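Local coordinates for mating-type switching protein swi5 (Schizosaccharomyces pombe, PDB 3VIQ) that pairs with Sfr1 to activate Rad51-mediated strand exchange in recombination repair, and is required for normal mating-type switching, at the interface of chains B and A. Coordinates in Å, arbitrary orientation; residue numbers count along the deposited sequence, not the author numbering. Chains: chain A, Mating-type switching protein swi5; chain B, Swi5-dependent recombination DNA repair protein 1.

The interface of chains B and A. Residues chain B 48, 51-52; chain A 53, 56-57, 61, 81.
B:Trp48 of Sfr1 points its indole between two parts of Swi5, the helix 36-67 and the C-terminal loop that carries A:Val81. This is an apolar patch of the interface at which Swi5, of the SWI5/SAE3 family, pairs with Sfr1, of the SFR1/MEI5 family, helix 38-68 of Sfr1 packing against both elements. A:Val81 lays the methyl CG1 over one face of the indole six-membered ring, 3.7 Å from its centroid, as a CH-pi contact displaced toward the rim, and the valine and tryptophan side chains cross at about a right angle. CG1 stands anti to the valine carbonyl carbon (chi1 -69°), which points this methyl at the ring; CB itself lies 3.8 Å from CH2 of B:Trp48. From helix 36-67, the methyl CB of A:Ala57 reaches the rim at CE3, 3.6 Å away, from the side of the ring plane opposite A:Val81 and tilted out of that plane; it lies equally near the backbone O of B:Trp48. Its small side chain probably allows the helices to approach closely here, with the methyl of B:Ala52 resting 3.9 Å from CA of A:Ala57. A:Ile53 straddles the base of the tryptophan: with CG1 anti to the backbone N (chi1 -172°), that branch runs alongside the B:Trp48 backbone and its end, CD1, reaches CB of B:Ala52 at 3.8 Å, while CG2 sits 4.0 Å from CB of B:Trp48. B:Ala51 adds a looser contact, its methyl 4.1 Å from CG1 of A:Val81. Replacing B:Trp48 by alanine is likely to open a gap between the Swi5 loop and helix, leaving the A:Val81 methyl without its aromatic face.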
# COMPACT_ATOMS: atom_id res chain seq x y z
N TRP B 48 -8.26 -11.56 -6.98
CA TRP B 48 -8.22 -11.72 -5.51
C TRP B 48 -9.26 -10.84 -4.79
O TRP B 48 -9.88 -11.28 -3.80
CB TRP B 48 -6.82 -11.44 -4.94
CG TRP B 48 -5.83 -12.48 -5.31
CD1 TRP B 48 -4.78 -12.34 -6.18
CD2 TRP B 48 -5.78 -13.84 -4.87
NE1 TRP B 48 -4.09 -13.52 -6.29
CE2 TRP B 48 -4.69 -14.46 -5.50
CE3 TRP B 48 -6.56 -14.60 -3.99
CZ2 TRP B 48 -4.34 -15.79 -5.28
CZ3 TRP B 48 -6.22 -15.94 -3.78
CH2 TRP B 48 -5.12 -16.51 -4.42
N ALA B 51 -12.40 -12.61 -5.04
CA ALA B 51 -12.35 -13.73 -4.07
C ALA B 51 -12.64 -13.29 -2.63
O ALA B 51 -13.49 -13.86 -1.97
CB ALA B 51 -11.03 -14.49 -4.15
N ALA B 52 -11.94 -12.28 -2.16
CA ALA B 52 -12.14 -11.76 -0.79
C ALA B 52 -13.58 -11.34 -0.51
O ALA B 52 -14.11 -11.69 0.52
CB ALA B 52 -11.18 -10.61 -0.50
N ILE A 53 -4.33 -7.69 -0.87
CA ILE A 53 -5.64 -8.31 -1.16
C ILE A 53 -5.51 -9.82 -1.32
O ILE A 53 -6.41 -10.56 -0.94
CB ILE A 53 -6.40 -7.64 -2.36
CG1 ILE A 53 -7.84 -8.19 -2.48
CG2 ILE A 53 -5.67 -7.86 -3.68
CD1 ILE A 53 -8.83 -7.70 -1.37
N ILE A 56 -5.33 -11.10 2.43
CA ILE A 56 -6.71 -11.02 2.93
C ILE A 56 -7.63 -12.10 2.33
O ILE A 56 -8.33 -12.80 3.06
CB ILE A 56 -7.31 -9.60 2.73
CG1 ILE A 56 -6.57 -8.60 3.63
CG2 ILE A 56 -8.84 -9.56 3.04
CD1 ILE A 56 -6.90 -7.12 3.38
N ALA A 57 -7.62 -12.25 1.01
CA ALA A 57 -8.40 -13.28 0.35
C ALA A 57 -8.00 -14.67 0.85
O ALA A 57 -8.87 -15.49 1.17
CB ALA A 57 -8.24 -13.19 -1.19
N ILE A 61 -10.70 -17.24 2.69
CA ILE A 61 -10.85 -18.57 2.10
C ILE A 61 -10.37 -19.67 3.07
O ILE A 61 -11.03 -20.71 3.19
CB ILE A 61 -10.08 -18.75 0.77
CG1 ILE A 61 -10.59 -17.77 -0.31
CG2 ILE A 61 -10.20 -20.23 0.33
CD1 ILE A 61 -9.67 -17.62 -1.58
N VAL A 81 -9.84 -18.53 -8.09
CA VAL A 81 -8.40 -18.41 -8.01
C VAL A 81 -7.69 -19.75 -8.13
O VAL A 81 -8.31 -20.81 -8.13
CB VAL A 81 -7.96 -17.73 -6.70
CG1 VAL A 81 -8.38 -16.28 -6.72
CG2 VAL A 81 -8.57 -18.42 -5.49